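Local coordinates for bifunctional protein PutA (Bdellovibrio bacteriovorus, PDB 5UR2), which probably oxidises L-proline to L-glutamate in two steps, using a flavin-dependent proline dehydrogenase and an NAD(+)-dependent L-glutamate gamma-semialdehyde dehydrogenase on one chain, at residues I809-N814 / G854-P859; G463-E468 / C601-R606. One frame throughout, in Å; residues are numbered along the deposited sequence.

Overall arrangement
Contact 1 (809-814 with 854-859) and contact 2 (463-468 with 601-606) are both partly buried, lie away from the predicted catalytic residues, and keep their nearest atoms about 20 Å apart. Contact 1 joins two loops of the aldehyde dehydrogenase part, one following helix 790-806 and the other leading into strand 860-863. Contact 2 instead lays the extended chain between helices 440-444 and 476-491 on helix 587-611, so the two share no element. Their chemistry differs accordingly: contact 1 is apolar packing round one phenylalanine, whereas contact 2 has an aromatic centre flanked by two arginines, one gripping a carbonyl and the other reaching a carboxylate through water.

Contact 1 (I809-N814 / G854-P859); sequences IHPAEN and GFFAPP
Phe856 points its ring at the backbone of 809-811, with Ile809 passing alongside it in the opposite direction. Phe856 CG stands anti to its own carbonyl carbon (chi1 -63°), sending the ring toward 809-811; CD1, CE1 and CZ meet three successive residues there. Ile809 CG2 lies obliquely by Phe856 CD1, 3.8 Å away. At the rim, close to the ring plane, His810 O comes to 3.5 Å from Phe856 CE1, a carbonyl set against the aromatic edge. Farther out, Pro811 crosses the phenylalanine side chain at about a right angle, and its CD packs 4.0 Å from Phe856 CZ. The other branch of Ile809 serves a second partner: CD1 meets Pro859 CD tip to tip, 4.1 Å apart. The touching parts of the two loops run in nearly opposite directions, 158° apart, but their nearest CA atoms, Ile809 CA and Phe856 CA, are 7.7 Å apart; the contact between them is made by side chains, chiefly the Phe856 ring, and by the His810 carbonyl. Past Pro811 the chain swings off in a type I beta turn closed by Asn814 N and Pro811 O; Ala857 and Pro858 pack on Leu832 of helix 825-841. The contact is loop-to-loop apolar packing within the aldehyde dehydrogenase fold, joining the chain after helix 790-806 to the lead-in of strand 860-863, which pairs antiparallel with strand 843-847.

Contact 2 (G463-E468 / C601-R606); sequences GKFYNE and CRYYAR
The ring of Phe465 receives the edge of Tyr603 on one face, with Tyr603 CD1 4.0 Å above the plane over the ring centre; Arg602 CB and Arg606 CD lie at the phenylalanine rim. This is a T-shaped (edge-to-face) pair, planes at 87° and ring centroids 5.4 Å apart, that docks the extended chain 463-468 on helix 587-611 of the aldehyde dehydrogenase part. Phe465 CG stands anti to the backbone N (chi1 173°), and Phe465 CE1 packs 3.7 Å from Tyr603 CB. The loop with Val938 and Asp939 also touches this pair, Asp939 touching both side chains.

Polar links flank the rings. Toward Glu468, two waters bridge to Arg602: each donates to Glu468 OE1, one accepting from Arg602 NE and the other from NH2. Both water oxygens lie in the guanidinium plane. Although opposite in charge, Glu468 OE1 and Arg602 NE stay 5.0 Å apart; the direct salt bridges of these residues go to Arg572 and Asp566.

At the other end, next to Gly463, Lys464 turns away from the helix, and its NZ hydrogen-bonds Gly618 O of the second subunit. Arg606 runs extended from CG to NE and lays its CD against Phe465 CB. Its guanidinium, salt-bridged to Glu610 through NH1, meets Gly463 side-on. Arg606 NE (2.8 Å) and Arg606 NH2 (2.5 Å, short for such a bond) both donate to Gly463 O, which lies nearly in the guanidinium plane, and the two nitrogens arrive from opposite faces of the carbonyl plane.

Contact 1 (I809-N814 / G854-P859)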
loop_
_atom_site.group_PDB
_atom_site.type_symbol
_atom_site.label_atom_id
_atom_site.label_comp_id
_atom_site.label_asym_id
_atom_site.label_seq_id
_atom_site.Cartn_x
_atom_site.Cartn_y
_atom_site.Cartn_z
ATOM N N ILE B 809 13.005 31.732 -30.017
ATOM C CA ILE B 809 12.202 30.717 -30.692
ATOM C C ILE B 809 12.982 30.257 -31.919
ATOM O O ILE B 809 13.328 31.074 -32.780
ATOM C CB ILE B 809 10.823 31.267 -31.091
ATOM C CG1 ILE B 809 10.082 31.839 -29.877
ATOM C CG2 ILE B 809 9.992 30.206 -31.780
ATOM C CD1 ILE B 809 10.243 33.345 -29.709
ATOM N N HIS B 810 13.277 28.967 -32.000
ATOM C CA HIS B 810 14.068 28.430 -33.096
ATOM C C HIS B 810 13.580 27.040 -33.455
ATOM O O HIS B 810 12.906 26.381 -32.651
ATOM C CB HIS B 810 15.559 28.334 -32.741
ATOM C CG HIS B 810 16.215 29.648 -32.506
ATOM N ND1 HIS B 810 16.425 30.565 -33.515
ATOM C CD2 HIS B 810 16.756 30.184 -31.388
ATOM C CE1 HIS B 810 17.041 31.623 -33.019
ATOM N NE2 HIS B 810 17.253 31.419 -31.730
ATOM N N PRO B 811 13.947 26.540 -34.642
ATOM C CA PRO B 811 13.841 25.106 -34.899
ATOM C C PRO B 811 14.435 24.330 -33.738
ATOM O O PRO B 811 15.425 24.748 -33.129
ATOM C CB PRO B 811 14.656 24.911 -36.180
ATOM C CG PRO B 811 14.531 26.215 -36.902
ATOM C CD PRO B 811 14.487 27.272 -35.806
ATOM N N ALA B 812 13.793 23.211 -33.408
ATOM C CA ALA B 812 14.187 22.467 -32.216
ATOM C C ALA B 812 15.615 21.947 -32.335
ATOM O O ALA B 812 16.310 21.785 -31.327
ATOM C CB ALA B 812 13.191 21.323 -31.973
ATOM N N GLU B 813 16.076 21.705 -33.561
ATOM C CA GLU B 813 17.435 21.227 -33.761
ATOM C C GLU B 813 18.469 22.215 -33.245
ATOM O O GLU B 813 19.553 21.806 -32.825
ATOM C CB GLU B 813 17.644 20.939 -35.242
ATOM C CG GLU B 813 19.029 20.520 -35.632
ATOM C CD GLU B 813 19.134 20.218 -37.120
ATOM O OE1 GLU B 813 18.129 20.412 -37.856
ATOM O OE2 GLU B 813 20.231 19.795 -37.543
ATOM N N ASN B 814 18.147 23.504 -33.250
ATOM C CA ASN B 814 19.071 24.549 -32.797
ATOM C C ASN B 814 19.173 24.542 -31.274
ATOM O O ASN B 814 18.162 24.758 -30.601
ATOM C CB ASN B 814 18.586 25.911 -33.309
ATOM C CG ASN B 814 19.559 27.052 -32.993
ATOM O OD1 ASN B 814 20.300 27.014 -32.006
ATOM N ND2 ASN B 814 19.552 28.078 -33.842
ATOM N N GLY B 854 8.128 26.692 -40.412
ATOM C CA GLY B 854 7.527 25.674 -39.574
ATOM C C GLY B 854 6.376 26.225 -38.755
ATOM O O GLY B 854 5.923 27.352 -38.960
ATOM N N PHE B 855 5.902 25.413 -37.813
ATOM C CA PHE B 855 4.680 25.739 -37.068
ATOM C C PHE B 855 5.001 26.552 -35.811
ATOM O O PHE B 855 4.669 26.193 -34.677
ATOM C CB PHE B 855 3.912 24.460 -36.734
ATOM C CG PHE B 855 3.632 23.593 -37.939
ATOM C CD1 PHE B 855 3.097 24.146 -39.085
ATOM C CD2 PHE B 855 3.925 22.241 -37.930
ATOM C CE1 PHE B 855 2.841 23.364 -40.219
ATOM C CE2 PHE B 855 3.672 21.451 -39.048
ATOM C CZ PHE B 855 3.130 22.015 -40.195
ATOM N N PHE B 856 5.637 27.695 -36.036
ATOM C CA PHE B 856 6.122 28.522 -34.936
ATOM C C PHE B 856 4.994 29.447 -34.508
ATOM O O PHE B 856 4.762 30.489 -35.122
ATOM C CB PHE B 856 7.379 29.284 -35.355
ATOM C CG PHE B 856 8.531 28.377 -35.694
ATOM C CD1 PHE B 856 9.306 27.807 -34.692
ATOM C CD2 PHE B 856 8.799 28.045 -37.018
ATOM C CE1 PHE B 856 10.342 26.951 -35.000
ATOM C CE2 PHE B 856 9.838 27.188 -37.334
ATOM C CZ PHE B 856 10.616 26.639 -36.316
ATOM N N ALA B 857 4.259 29.040 -33.488
ATOM C CA ALA B 857 3.272 29.935 -32.889
ATOM C C ALA B 857 3.961 30.849 -31.867
ATOM O O ALA B 857 4.876 30.412 -31.167
ATOM C CB ALA B 857 2.134 29.140 -32.226
ATOM N N PRO B 858 3.571 32.119 -31.779
ATOM C CA PRO B 858 4.301 33.067 -30.929
ATOM C C PRO B 858 3.901 32.944 -29.473
ATOM O O PRO B 858 2.725 32.723 -29.155
ATOM C CB PRO B 858 3.880 34.430 -31.491
ATOM C CG PRO B 858 2.474 34.186 -31.985
ATOM C CD PRO B 858 2.464 32.763 -32.509
ATOM N N PRO B 859 4.841 33.124 -28.548
ATOM C CA PRO B 859 4.456 33.235 -27.137
ATOM C C PRO B 859 3.683 34.532 -26.937
ATOM O O PRO B 859 4.143 35.607 -27.333
ATOM C CB PRO B 859 5.800 33.252 -26.400
ATOM C CG PRO B 859 6.746 33.878 -27.403
ATOM C CD PRO B 859 6.273 33.400 -28.761
#

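Contact 2 (G463-E468 / C601-R606)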
loop_
_atom_site.group_PDB
_atom_site.type_symbol
_atom_site.label_atom_id
_atom_site.label_comp_id
_atom_site.label_asym_id
_atom_site.label_seq_id
_atom_site.Cartn_x
_atom_site.Cartn_y
_atom_site.Cartn_z
ATOM N N GLY B 463 17.495 -0.676 -2.179
ATOM C CA GLY B 463 16.066 -0.787 -2.309
ATOM C C GLY B 463 15.342 0.489 -2.666
ATOM O O GLY B 463 14.181 0.422 -3.089
ATOM N N LYS B 464 15.977 1.646 -2.527
ATOM C CA LYS B 464 15.301 2.899 -2.821
ATOM C C LYS B 464 15.327 3.176 -4.321
ATOM O O LYS B 464 16.302 2.870 -4.999
ATOM C CB LYS B 464 15.954 4.045 -2.048
ATOM C CG LYS B 464 15.310 5.399 -2.246
ATOM C CD LYS B 464 15.964 6.458 -1.341
ATOM C CE LYS B 464 15.629 7.905 -1.759
ATOM N NZ LYS B 464 14.168 8.205 -1.869
ATOM N N PHE B 465 14.231 3.722 -4.840
ATOM C CA PHE B 465 14.182 4.144 -6.234
ATOM C C PHE B 465 14.914 5.463 -6.429
ATOM O O PHE B 465 14.736 6.406 -5.650
ATOM C CB PHE B 465 12.741 4.329 -6.697
ATOM C CG PHE B 465 12.626 4.931 -8.067
ATOM C CD1 PHE B 465 12.694 4.121 -9.202
ATOM C CD2 PHE B 465 12.455 6.304 -8.227
ATOM C CE1 PHE B 465 12.587 4.673 -10.464
ATOM C CE2 PHE B 465 12.353 6.868 -9.493
ATOM C CZ PHE B 465 12.423 6.050 -10.616
ATOM N N TYR B 466 15.680 5.550 -7.519
ATOM C CA TYR B 466 16.333 6.792 -7.928
ATOM C C TYR B 466 15.957 7.109 -9.364
ATOM O O TYR B 466 15.855 6.209 -10.203
ATOM C CB TYR B 466 17.875 6.712 -7.799
ATOM C CG TYR B 466 18.304 6.652 -6.357
ATOM C CD1 TYR B 466 18.415 5.424 -5.682
ATOM C CD2 TYR B 466 18.536 7.825 -5.646
ATOM C CE1 TYR B 466 18.773 5.381 -4.336
ATOM C CE2 TYR B 466 18.914 7.798 -4.297
ATOM C CZ TYR B 466 19.019 6.573 -3.645
ATOM O OH TYR B 466 19.375 6.571 -2.313
ATOM N N ASN B 467 15.733 8.389 -9.634
ATOM C CA ASN B 467 15.460 8.832 -10.990
ATOM C C ASN B 467 16.730 8.851 -11.837
ATOM O O ASN B 467 17.828 9.096 -11.343
ATOM C CB ASN B 467 14.849 10.222 -10.969
ATOM C CG ASN B 467 13.505 10.247 -10.291
ATOM O OD1 ASN B 467 13.413 10.369 -9.063
ATOM N ND2 ASN B 467 12.445 10.172 -11.090
ATOM N N GLU B 468 16.551 8.649 -13.129
ATOM C CA GLU B 468 17.654 8.722 -14.081
ATOM C C GLU B 468 18.189 10.151 -14.204
ATOM O O GLU B 468 17.409 11.089 -14.439
ATOM C CB GLU B 468 17.171 8.221 -15.444
ATOM C CG GLU B 468 18.192 8.374 -16.550
ATOM C CD GLU B 468 19.311 7.352 -16.488
ATOM O OE1 GLU B 468 19.185 6.327 -15.777
ATOM O OE2 GLU B 468 20.332 7.584 -17.156
ATOM N N CYS B 601 9.980 2.624 -16.579
ATOM C CA CYS B 601 10.473 1.255 -16.641
ATOM C C CYS B 601 10.955 0.778 -15.281
ATOM O O CYS B 601 10.505 -0.253 -14.762
ATOM C CB CYS B 601 11.621 1.164 -17.647
ATOM S SG CYS B 601 11.141 1.306 -19.362
ATOM N N ARG B 602 11.898 1.515 -14.697
ATOM C CA ARG B 602 12.501 1.041 -13.456
ATOM C C ARG B 602 11.506 1.085 -12.304
ATOM O O ARG B 602 11.481 0.174 -11.474
ATOM C CB ARG B 602 13.749 1.866 -13.131
ATOM C CG ARG B 602 14.760 1.830 -14.251
ATOM C CD ARG B 602 16.146 1.761 -13.674
ATOM N NE ARG B 602 17.172 1.928 -14.693
ATOM C CZ ARG B 602 17.651 0.950 -15.455
ATOM N NH1 ARG B 602 17.182 -0.290 -15.351
ATOM N NH2 ARG B 602 18.610 1.218 -16.333
ATOM N N TYR B 603 10.667 2.125 -12.249
ATOM C CA TYR B 603 9.721 2.251 -11.142
ATOM C C TYR B 603 8.653 1.163 -11.196
ATOM O O TYR B 603 8.348 0.528 -10.180
ATOM C CB TYR B 603 9.085 3.632 -11.160
ATOM C CG TYR B 603 8.148 3.929 -10.006
ATOM C CD1 TYR B 603 8.618 4.533 -8.839
ATOM C CD2 TYR B 603 6.784 3.639 -10.094
ATOM C CE1 TYR B 603 7.745 4.842 -7.768
ATOM C CE2 TYR B 603 5.914 3.931 -9.044
ATOM C CZ TYR B 603 6.396 4.535 -7.884
ATOM O OH TYR B 603 5.531 4.825 -6.856
ATOM N N TYR B 604 8.064 0.925 -12.369
ATOM C CA TYR B 604 7.029 -0.101 -12.404
ATOM C C TYR B 604 7.649 -1.480 -12.238
ATOM O O TYR B 604 7.029 -2.360 -11.635
ATOM C CB TYR B 604 6.196 0.001 -13.692
ATOM C CG TYR B 604 5.432 1.316 -13.772
ATOM C CD1 TYR B 604 4.853 1.873 -12.631
ATOM C CD2 TYR B 604 5.342 2.024 -14.970
ATOM C CE1 TYR B 604 4.165 3.079 -12.680
ATOM C CE2 TYR B 604 4.672 3.246 -15.038
ATOM C CZ TYR B 604 4.088 3.770 -13.882
ATOM O OH TYR B 604 3.424 4.972 -13.931
ATOM N N ALA B 605 8.878 -1.680 -12.728
ATOM C CA ALA B 605 9.536 -2.960 -12.481
ATOM C C ALA B 605 9.813 -3.138 -10.997
ATOM O O ALA B 605 9.552 -4.211 -10.430
ATOM C CB ALA B 605 10.824 -3.089 -13.303
ATOM N N ARG B 606 10.295 -2.081 -10.339
ATOM C CA ARG B 606 10.497 -2.146 -8.895
ATOM C C ARG B 606 9.182 -2.426 -8.169
ATOM O O ARG B 606 9.137 -3.247 -7.251
ATOM C CB ARG B 606 11.129 -0.844 -8.397
ATOM C CG ARG B 606 11.323 -0.754 -6.886
ATOM C CD ARG B 606 11.930 0.621 -6.531
ATOM N NE ARG B 606 12.255 0.742 -5.116
ATOM C CZ ARG B 606 11.347 0.950 -4.166
ATOM N NH1 ARG B 606 10.058 1.054 -4.478
ATOM N NH2 ARG B 606 11.724 1.039 -2.904
HETATM O O HOH W 1 17.773 4.637 -14.208
HETATM O O HOH W 2 19.812 3.865 -16.708
#